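Long-range contacts in carbohydrate binding module family 33 and 10 domain protein (Teredinibacter turnerae, PDB 6RW7), which probably cleaves cellulose oxidatively as a copper-dependent lytic polysaccharide monooxygenase of family AA10, this chain being its catalytic domain without the cellulose-binding module: residues 114-119 against 139-144; 52-57 against 71-76; 8-13 against 84-89. All blocks are in the same frame, centred on the assembly; numbering follows the deposited sequence. Where two conformers were deposited one is given.

Contact 1: residues 114-119 against 139-144; sequences LVFYIT and QPFCDE
F116 O is shared by two consecutive backbone N-H groups: F141 N lies 2.9 Å from it and C142 N 3.4 Å, both bonds weak. Two residues facing one make this a classic beta bulge, placed where strand 142-145 begins its antiparallel run beside strand 111-118 in the beta-sandwich of the AA10 domain. Past the bulge the pairing is regular. F116 N donates to C142 O at 2.8 Å, and L114 and E144 exchange a reciprocal pair of bonds, while V115 and D143 form the non-hydrogen-bonded pair between them. Beyond the other end of the bulge, a water accepts from I118 N and donates to Q139 O.

Aromatic packing flanks the bulge. With chi1 at 72°, F141 CG sits between its own backbone N and carbonyl carbon, and the ring presents a face to F116 CB, which lies 3.9 Å from the ring centroid. The edge of the same ring meets Y117 C and I118 N. P140 CB stands almost squarely over the Y117 ring, 4.1 Å from its centroid and 7° off the normal, and touches V115 CG1 at 3.7 Å. C142 SG approaches the F116 ring obliquely, 4.8 Å from its centroid, and closes a disulfide with C170 of strand 165-172. D143 turns its carboxylate past V115 CG2 to a salt bridge with K59. The bulge thus gives F116 O two weak donors, one bent and one long, in place of a single good one, and the disulfide ties this strand pair to the facing sheet.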
loop_
_atom_site.group_PDB
_atom_site.type_symbol
_atom_site.label_atom_id
_atom_site.label_comp_id
_atom_site.label_asym_id
_atom_site.label_seq_id
_atom_site.Cartn_x
_atom_site.Cartn_y
_atom_site.Cartn_z
ATOM N N LEU A 114 -9.096 -3.795 7.020
ATOM C CA LEU A 114 -7.844 -3.883 6.245
ATOM C C LEU A 114 -8.220 -4.619 4.961
ATOM O O LEU A 114 -8.742 -5.743 5.046
ATOM C CB LEU A 114 -6.799 -4.681 7.032
ATOM C CG LEU A 114 -6.201 -4.091 8.314
ATOM C CD1 LEU A 114 -5.488 -2.796 8.061
ATOM C CD2 LEU A 114 -7.193 -4.001 9.465
ATOM N N VAL A 115 -8.016 -3.987 3.818
ATOM C CA VAL A 115 -8.477 -4.502 2.503
ATOM C C VAL A 115 -7.268 -4.600 1.586
ATOM O O VAL A 115 -6.451 -3.690 1.600
ATOM C CB VAL A 115 -9.565 -3.574 1.923
ATOM C CG1 VAL A 115 -10.218 -4.166 0.701
ATOM C CG2 VAL A 115 -10.629 -3.243 2.963
ATOM N N PHE A 116 -7.184 -5.667 0.792
ATOM C CA PHE A 116 -6.031 -5.900 -0.098
ATOM C C PHE A 116 -6.520 -6.392 -1.450
ATOM O O PHE A 116 -7.303 -7.359 -1.500
ATOM C CB PHE A 116 -5.103 -6.968 0.465
ATOM C CG PHE A 116 -4.499 -6.684 1.813
ATOM C CD1 PHE A 116 -5.234 -6.852 2.978
ATOM C CD2 PHE A 116 -3.200 -6.226 1.910
ATOM C CE1 PHE A 116 -4.643 -6.625 4.212
ATOM C CE2 PHE A 116 -2.630 -5.974 3.140
ATOM C CZ PHE A 116 -3.351 -6.166 4.286
ATOM N N TYR A 117 -5.982 -5.780 -2.493
ATOM C CA TYR A 117 -6.195 -6.173 -3.896
ATOM C C TYR A 117 -4.852 -6.555 -4.496
ATOM O O TYR A 117 -3.836 -6.012 -4.075
ATOM C CB TYR A 117 -6.771 -5.010 -4.691
ATOM C CG TYR A 117 -8.157 -4.561 -4.321
ATOM C CD1 TYR A 117 -8.385 -3.732 -3.233
ATOM C CD2 TYR A 117 -9.241 -4.903 -5.117
ATOM C CE1 TYR A 117 -9.672 -3.327 -2.925
ATOM C CE2 TYR A 117 -10.517 -4.445 -4.853
ATOM C CZ TYR A 117 -10.732 -3.634 -3.758
ATOM O OH TYR A 117 -12.006 -3.209 -3.439
ATOM N N ILE A 118 -4.872 -7.427 -5.502
ATOM C CA ILE A 118 -3.636 -7.778 -6.244
ATOM C C ILE A 118 -3.910 -7.604 -7.727
ATOM O O ILE A 118 -5.080 -7.702 -8.155
ATOM C CB ILE A 118 -3.149 -9.196 -5.866
ATOM C CG1 ILE A 118 -1.715 -9.441 -6.339
ATOM C CG2 ILE A 118 -4.118 -10.274 -6.327
ATOM C CD1 ILE A 118 -1.079 -10.620 -5.678
ATOM N N THR A 119 -2.847 -7.389 -8.482
ATOM C CA THR A 119 -2.926 -7.349 -9.950
ATOM C C THR A 119 -3.482 -8.683 -10.474
ATOM O O THR A 119 -3.315 -9.743 -9.845
ATOM C CB THR A 119 -1.577 -6.936 -10.544
ATOM O OG1 THR A 119 -0.528 -7.638 -9.860
ATOM C CG2 THR A 119 -1.359 -5.440 -10.452
ATOM N N GLN A 139 -12.271 -7.600 -7.116
ATOM C CA GLN A 139 -12.619 -7.838 -5.705
ATOM C C GLN A 139 -11.328 -7.989 -4.923
ATOM O O GLN A 139 -10.326 -8.495 -5.425
ATOM C CB GLN A 139 -13.501 -9.080 -5.562
ATOM C CG GLN A 139 -14.859 -8.939 -6.249
ATOM C CD GLN A 139 -15.710 -7.893 -5.587
ATOM O OE1 GLN A 139 -15.737 -7.775 -4.364
ATOM N NE2 GLN A 139 -16.393 -7.093 -6.391
ATOM N N PRO A 140 -11.334 -7.632 -3.629
ATOM C CA PRO A 140 -10.141 -7.846 -2.811
ATOM C C PRO A 140 -9.876 -9.337 -2.564
ATOM O O PRO A 140 -10.822 -10.091 -2.427
ATOM C CB PRO A 140 -10.434 -7.123 -1.490
ATOM C CG PRO A 140 -11.919 -6.892 -1.489
ATOM C CD PRO A 140 -12.421 -6.955 -2.919
ATOM N N PHE A 141 -8.608 -9.719 -2.444
ATOM C CA PHE A 141 -8.236 -11.106 -2.067
ATOM C C PHE A 141 -8.227 -11.257 -0.547
ATOM O O PHE A 141 -8.251 -12.382 -0.063
ATOM C CB PHE A 141 -6.892 -11.492 -2.672
ATOM C CG PHE A 141 -5.678 -10.832 -2.068
ATOM C CD1 PHE A 141 -5.073 -11.343 -0.937
ATOM C CD2 PHE A 141 -5.120 -9.713 -2.655
ATOM C CE1 PHE A 141 -3.937 -10.752 -0.405
ATOM C CE2 PHE A 141 -3.965 -9.138 -2.156
ATOM C CZ PHE A 141 -3.396 -9.638 -1.010
ATOM N N CYS A 142 -8.188 -10.152 0.199
ATOM C CA CYS A 142 -8.181 -10.190 1.671
ATOM C C CYS A 142 -8.967 -8.974 2.143
ATOM O O CYS A 142 -8.715 -7.882 1.642
ATOM C CB CYS A 142 -6.742 -10.192 2.167
ATOM S SG CYS A 142 -6.553 -10.379 3.958
ATOM N N ASP A 143 -9.955 -9.186 2.995
ATOM C CA ASP A 143 -10.841 -8.098 3.472
ATOM C C ASP A 143 -11.242 -8.510 4.878
ATOM O O ASP A 143 -12.063 -9.429 5.014
ATOM C CB ASP A 143 -12.014 -7.874 2.518
ATOM C CG ASP A 143 -12.960 -6.768 2.955
ATOM O OD1 ASP A 143 -12.729 -6.156 3.995
ATOM O OD2 ASP A 143 -13.933 -6.580 2.283
ATOM N N GLU A 144 -10.561 -7.947 5.867
ATOM C CA GLU A 144 -10.705 -8.361 7.270
ATOM C C GLU A 144 -11.188 -7.152 8.048
ATOM O O GLU A 144 -10.457 -6.137 8.086
ATOM C CB GLU A 144 -9.397 -8.932 7.791
ATOM C CG GLU A 144 -8.991 -10.200 7.068
ATOM C CD GLU A 144 -9.898 -11.409 7.238
ATOM O OE1 GLU A 144 -10.818 -11.386 8.098
ATOM O OE2 GLU A 144 -9.723 -12.373 6.461
HETATM O O HOH W 1 -7.487 -8.807 -5.378
#

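Contact 2: residues 52-57 against 71-76; sequences VAHHEG and DGETWN
H54 and E73 cross at about a right angle, the imidazole offering its edge to the carboxylate. H54 ND1 donates to E73 OE2 at 2.7 Å, and the bond is nearly straight, 169° at the hydrogen. The acceptor lies in the ring plane, yet from the carboxylate side the donor stands above the plane, 36° out of it, the two flat groups being turned 40° apart. E73 reaches the ring with an extended chain, CD anti to CA. OE2 is gripped a second time by a water that donates to it at 2.7 Å and accepts from H54 N, tying the carboxylate to the backbone of the strand as well as to the ring. The opposite ring nitrogen, H54 NE2, bonds to E193, a residue that binds copper(I) in crystals of this protein though it holds no ion here. Carboxylates at both nitrogens would probably favour a charged imidazole.

Strand 52-54 is a short antiparallel partner of strand 193-202, whereas the other segment, 71-76, is loop. Both belong to the large irregular region after the first strand that in AA10 enzymes, where it is called L2, helps shape the substrate-binding surface; the side chain of V52 is about 7 Å from the bound copper(I) ion.

V52 and T74 also meet at about a right angle, V52 CG1 resting 3.7 Å from T74 OG1, whose hydroxyl is bonded to S50 O. On the backbone, E73 N donates to V52 O at 2.9 Å. G72 CA lies 3.3 Å from that same V52 O, and a side chain at G72 would run into it. A second water accepts from both V52 N and T74 N, spanning the two backbones.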
loop_
_atom_site.group_PDB
_atom_site.type_symbol
_atom_site.label_atom_id
_atom_site.label_comp_id
_atom_site.label_asym_id
_atom_site.label_seq_id
_atom_site.Cartn_x
_atom_site.Cartn_y
_atom_site.Cartn_z
ATOM N N VAL A 52 -3.977 9.448 1.905
ATOM C CA VAL A 52 -5.183 9.500 2.772
ATOM C C VAL A 52 -6.412 10.014 2.030
ATOM O O VAL A 52 -6.290 10.886 1.141
ATOM C CB VAL A 52 -4.910 10.330 4.048
ATOM C CG1 VAL A 52 -4.646 11.794 3.743
ATOM C CG2 VAL A 52 -6.007 10.173 5.092
ATOM N N ALA A 53 -7.557 9.480 2.443
ATOM C CA ALA A 53 -8.880 9.968 2.028
ATOM C C ALA A 53 -9.846 9.797 3.189
ATOM O O ALA A 53 -9.475 9.210 4.216
ATOM C CB ALA A 53 -9.337 9.217 0.800
ATOM N N HIS A 54 -11.086 10.251 3.010
ATOM C CA HIS A 54 -12.148 10.087 4.012
ATOM C C HIS A 54 -13.366 9.508 3.311
ATOM O O HIS A 54 -14.288 10.253 3.022
ATOM C CB HIS A 54 -12.449 11.414 4.712
ATOM C CG HIS A 54 -11.300 11.888 5.518
ATOM N ND1 HIS A 54 -10.295 12.653 4.975
ATOM C CD2 HIS A 54 -10.981 11.676 6.810
ATOM C CE1 HIS A 54 -9.377 12.875 5.898
ATOM N NE2 HIS A 54 -9.801 12.316 7.043
ATOM N N HIS A 55 -13.324 8.210 3.049
ATOM C CA HIS A 55 -14.416 7.475 2.372
ATOM C C HIS A 55 -14.146 5.985 2.508
ATOM O O HIS A 55 -13.202 5.608 3.236
ATOM C CB HIS A 55 -14.565 7.943 0.927
ATOM C CG HIS A 55 -13.351 7.780 0.085
ATOM N ND1 HIS A 55 -12.610 6.587 0.017
ATOM C CD2 HIS A 55 -12.746 8.654 -0.742
ATOM C CE1 HIS A 55 -11.626 6.767 -0.833
ATOM N NE2 HIS A 55 -11.671 8.019 -1.307
ATOM N N GLU A 56 -14.986 5.174 1.893
ATOM C CA GLU A 56 -15.030 3.705 2.104
ATOM C C GLU A 56 -14.040 2.951 1.194
ATOM O O GLU A 56 -14.003 1.715 1.253
ATOM C CB GLU A 56 -16.468 3.243 1.885
ATOM C CG GLU A 56 -17.444 3.748 2.943
ATOM C CD GLU A 56 -18.897 3.616 2.491
ATOM O OE1 GLU A 56 -19.311 4.376 1.591
ATOM O OE2 GLU A 56 -19.599 2.734 3.024
ATOM N N GLY A 57 -13.235 3.641 0.398
ATOM C CA GLY A 57 -12.177 3.011 -0.399
ATOM C C GLY A 57 -12.705 2.296 -1.625
ATOM O O GLY A 57 -13.883 2.477 -2.011
ATOM N N ASP A 71 -6.224 9.249 -5.640
ATOM C CA ASP A 71 -6.697 10.646 -5.851
ATOM C C ASP A 71 -6.860 11.336 -4.493
ATOM O O ASP A 71 -7.796 12.190 -4.344
ATOM C CB ASP A 71 -8.019 10.682 -6.618
ATOM C CG ASP A 71 -7.945 10.137 -8.037
ATOM O OD1 ASP A 71 -6.895 9.583 -8.410
ATOM O OD2 ASP A 71 -8.966 10.300 -8.784
ATOM N N GLY A 72 -5.953 11.022 -3.564
ATOM C CA GLY A 72 -6.072 11.388 -2.142
ATOM C C GLY A 72 -5.751 12.856 -1.855
ATOM O O GLY A 72 -5.504 13.672 -2.782
ATOM N N GLU A 73 -5.725 13.185 -0.572
ATOM C CA GLU A 73 -5.866 14.580 -0.110
ATOM C C GLU A 73 -4.523 15.286 0.014
ATOM O O GLU A 73 -4.512 16.515 -0.113
ATOM C CB GLU A 73 -6.567 14.595 1.243
ATOM C CG GLU A 73 -7.971 14.046 1.158
ATOM C CD GLU A 73 -8.830 14.198 2.396
ATOM O OE1 GLU A 73 -8.429 14.965 3.290
ATOM O OE2 GLU A 73 -9.890 13.560 2.473
ATOM N N THR A 74 -3.450 14.594 0.360
ATOM C CA THR A 74 -2.157 15.302 0.617
ATOM C C THR A 74 -1.598 15.874 -0.690
ATOM O O THR A 74 -1.125 17.047 -0.706
ATOM C CB THR A 74 -1.160 14.372 1.325
ATOM O OG1 THR A 74 -1.857 13.843 2.459
ATOM C CG2 THR A 74 0.138 15.064 1.692
ATOM N N TRP A 75 -1.595 15.054 -1.736
ATOM C CA TRP A 75 -1.173 15.419 -3.102
ATOM C C TRP A 75 -1.894 14.494 -4.075
ATOM O O TRP A 75 -2.182 13.348 -3.720
ATOM C CB TRP A 75 0.350 15.380 -3.300
ATOM C CG TRP A 75 1.203 14.879 -2.177
ATOM C CD1 TRP A 75 2.204 15.566 -1.552
ATOM C CD2 TRP A 75 1.186 13.572 -1.589
ATOM N NE1 TRP A 75 2.830 14.774 -0.632
ATOM C CE2 TRP A 75 2.215 13.550 -0.616
ATOM C CE3 TRP A 75 0.382 12.440 -1.768
ATOM C CZ2 TRP A 75 2.469 12.418 0.147
ATOM C CZ3 TRP A 75 0.627 11.330 -0.992
ATOM C CH2 TRP A 75 1.656 11.321 -0.047
ATOM N N ASN A 76 -2.147 14.996 -5.275
ATOM C CA ASN A 76 -2.777 14.184 -6.338
ATOM C C ASN A 76 -2.199 14.677 -7.652
ATOM O O ASN A 76 -2.434 15.835 -8.002
ATOM C CB ASN A 76 -4.292 14.307 -6.262
ATOM C CG ASN A 76 -4.985 13.435 -7.276
ATOM O OD1 ASN A 76 -4.443 12.407 -7.645
ATOM N ND2 ASN A 76 -6.184 13.823 -7.681
HETATM O O HOH W 2 -2.978 11.689 0.177
HETATM O O HOH W 3 -11.543 12.258 0.836
#

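Contact 3: residues 8-13 against 84-89; sequences PSRQQH and ANWPVT
A cation-pi stack joins R10, in the first turn of helix 10-17, to W86, in the loop leading into strand 89-90. The guanidinium lies flat on the indole, planes 8° apart, with R10 CZ 3.6 Å from the centroid of the five-membered ring. Because the arginine chain is extended (chi2 -177°), R10 CD falls over the six-membered ring, 3.7 Å from its centroid. The stacked N-H groups turn to other acceptors: R10 NE makes a salt bridge with D200, R10 NH1 bonds to Y80 O and W86 NE1 to T82 O. An alanine in place of W86 would probably leave the R10 guanidinium without its stacking surface and T82 O without its indole donor.

One turn on, H13 is held between two prolines, P87 CB over the ring centre, 3.5 Å from its centroid, and P8 CB on the opposite face towards the rim. T89 CG2 meets the ring edge, 3.9 Å from H13 CE1. A water donates to P8 O, accepts from T89 OG1 and bonds to H13 NE2, while H13 ND1 bonds to K27. Arginine-indole cation-pi and proline-imidazole CH-pi contacts thus join helix 10-17 to the loop before strand 89-90 in this AA10 domain.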
loop_
_atom_site.group_PDB
_atom_site.type_symbol
_atom_site.label_atom_id
_atom_site.label_comp_id
_atom_site.label_asym_id
_atom_site.label_seq_id
_atom_site.Cartn_x
_atom_site.Cartn_y
_atom_site.Cartn_z
ATOM N N PRO A 8 7.824 -4.677 2.292
ATOM C CA PRO A 8 8.004 -3.237 2.225
ATOM C C PRO A 8 7.216 -2.614 1.075
ATOM O O PRO A 8 7.458 -2.918 -0.076
ATOM C CB PRO A 8 9.508 -3.029 2.039
ATOM C CG PRO A 8 10.004 -4.365 1.526
ATOM C CD PRO A 8 9.079 -5.412 2.109
ATOM N N SER A 9 6.339 -1.678 1.422
ATOM C CA SER A 9 5.556 -0.891 0.452
ATOM C C SER A 9 6.436 0.155 -0.220
ATOM O O SER A 9 7.590 0.387 0.185
ATOM C CB SER A 9 4.392 -0.188 1.116
ATOM O OG SER A 9 4.857 0.813 2.008
ATOM N N ARG A 10 5.865 0.831 -1.201
ATOM C CA ARG A 10 6.568 1.955 -1.858
ATOM C C ARG A 10 6.961 2.988 -0.800
ATOM O O ARG A 10 8.025 3.612 -0.954
ATOM C CB ARG A 10 5.696 2.573 -2.944
ATOM C CG ARG A 10 5.492 1.637 -4.124
ATOM C CD ARG A 10 4.698 2.220 -5.261
ATOM N NE ARG A 10 4.647 1.242 -6.348
ATOM C CZ ARG A 10 4.135 1.466 -7.551
ATOM N NH1 ARG A 10 3.579 2.637 -7.859
ATOM N NH2 ARG A 10 4.218 0.499 -8.459
ATOM N N GLN A 11 6.093 3.221 0.181
ATOM C CA GLN A 11 6.345 4.230 1.240
ATOM C C GLN A 11 7.445 3.767 2.199
ATOM O O GLN A 11 8.165 4.620 2.744
ATOM C CB GLN A 11 5.061 4.451 2.027
ATOM C CG GLN A 11 3.961 5.050 1.181
ATOM C CD GLN A 11 2.722 4.209 1.207
ATOM O OE1 GLN A 11 2.738 3.089 0.692
ATOM N NE2 GLN A 11 1.639 4.765 1.744
ATOM N N GLN A 12 7.579 2.469 2.412
ATOM C CA GLN A 12 8.647 1.915 3.269
ATOM C C GLN A 12 9.993 2.138 2.574
ATOM O O GLN A 12 10.938 2.614 3.204
ATOM C CB GLN A 12 8.393 0.433 3.558
ATOM C CG GLN A 12 9.529 -0.209 4.338
ATOM C CD GLN A 12 9.699 0.363 5.726
ATOM O OE1 GLN A 12 8.718 0.617 6.420
ATOM N NE2 GLN A 12 10.939 0.499 6.199
ATOM N N HIS A 13 10.097 1.749 1.318
ATOM C CA HIS A 13 11.362 1.914 0.568
ATOM C C HIS A 13 11.693 3.397 0.399
ATOM O O HIS A 13 12.848 3.769 0.629
ATOM C CB HIS A 13 11.274 1.324 -0.838
ATOM C CG HIS A 13 11.153 -0.158 -0.926
ATOM N ND1 HIS A 13 12.150 -1.006 -0.529
ATOM C CD2 HIS A 13 10.174 -0.923 -1.442
ATOM C CE1 HIS A 13 11.794 -2.253 -0.807
ATOM N NE2 HIS A 13 10.569 -2.228 -1.357
ATOM N N ALA A 84 7.677 4.179 -12.600
ATOM C CA ALA A 84 9.114 3.890 -12.389
ATOM C C ALA A 84 9.361 2.402 -12.256
ATOM O O ALA A 84 8.399 1.644 -12.022
ATOM C CB ALA A 84 9.616 4.547 -11.116
ATOM N N ASN A 85 10.617 2.006 -12.374
ATOM C CA ASN A 85 11.097 0.700 -11.858
ATOM C C ASN A 85 11.259 0.862 -10.345
ATOM O O ASN A 85 12.350 1.226 -9.883
ATOM C CB ASN A 85 12.374 0.218 -12.555
ATOM C CG ASN A 85 12.678 -1.238 -12.275
ATOM O OD1 ASN A 85 12.043 -1.857 -11.422
ATOM N ND2 ASN A 85 13.649 -1.792 -12.988
ATOM N N TRP A 86 10.175 0.655 -9.608
ATOM C CA TRP A 86 10.176 0.741 -8.127
ATOM C C TRP A 86 10.958 -0.433 -7.542
ATOM O O TRP A 86 11.041 -1.508 -8.158
ATOM C CB TRP A 86 8.735 0.736 -7.618
ATOM C CG TRP A 86 7.968 1.989 -7.895
ATOM C CD1 TRP A 86 7.243 2.315 -9.006
ATOM C CD2 TRP A 86 7.857 3.102 -6.998
ATOM N NE1 TRP A 86 6.712 3.565 -8.872
ATOM C CE2 TRP A 86 7.055 4.062 -7.639
ATOM C CE3 TRP A 86 8.333 3.351 -5.703
ATOM C CZ2 TRP A 86 6.718 5.258 -7.022
ATOM C CZ3 TRP A 86 8.013 4.545 -5.101
ATOM C CH2 TRP A 86 7.216 5.479 -5.757
ATOM N N PRO A 87 11.496 -0.324 -6.312
ATOM C CA PRO A 87 12.104 -1.460 -5.639
ATOM C C PRO A 87 11.093 -2.599 -5.488
ATOM O O PRO A 87 9.945 -2.353 -5.168
ATOM C CB PRO A 87 12.515 -0.945 -4.243
ATOM C CG PRO A 87 12.486 0.563 -4.367
ATOM C CD PRO A 87 11.502 0.889 -5.468
ATOM N N VAL A 88 11.545 -3.835 -5.703
ATOM C CA VAL A 88 10.685 -5.054 -5.715
ATOM C C VAL A 88 11.263 -6.073 -4.732
ATOM O O VAL A 88 12.505 -6.266 -4.748
ATOM C CB VAL A 88 10.614 -5.658 -7.127
ATOM C CG1 VAL A 88 11.869 -6.474 -7.418
ATOM C CG2 VAL A 88 9.368 -6.509 -7.334
ATOM N N THR A 89 10.419 -6.743 -3.941
ATOM C CA THR A 89 10.894 -7.791 -3.024
ATOM C C THR A 89 10.237 -9.110 -3.395
ATOM O O THR A 89 9.088 -9.186 -3.871
ATOM C CB THR A 89 10.852 -7.353 -1.563
ATOM O OG1 THR A 89 9.501 -7.025 -1.295
ATOM C CG2 THR A 89 11.754 -6.175 -1.252
HETATM O O HOH W 4 8.688 -4.478 -2.024
#

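How the contacts relate
All three contacts are partly buried, but contact 2 has the most exposed polar pair and contact 1 the largest share of strand. Contacts 1 and 2 reach the same mixed sheet, at places about 18 Å apart between centres. Contact 3, across the chain's centre from contact 1, touches that sheet only at T89, where strand 89-90 begins. Contact 2 is nested in the chain loop that contact 3 closes, and both border strand 193-202, through 52-54 and 89-90. Chemistry follows place: backbone pairing at the margin of the sheet, with F116 and C142 turned to the facing sheet, an exposed histidine-carboxylate bond near the copper(I) end, and stacked side chains where helix 10-17 meets loop.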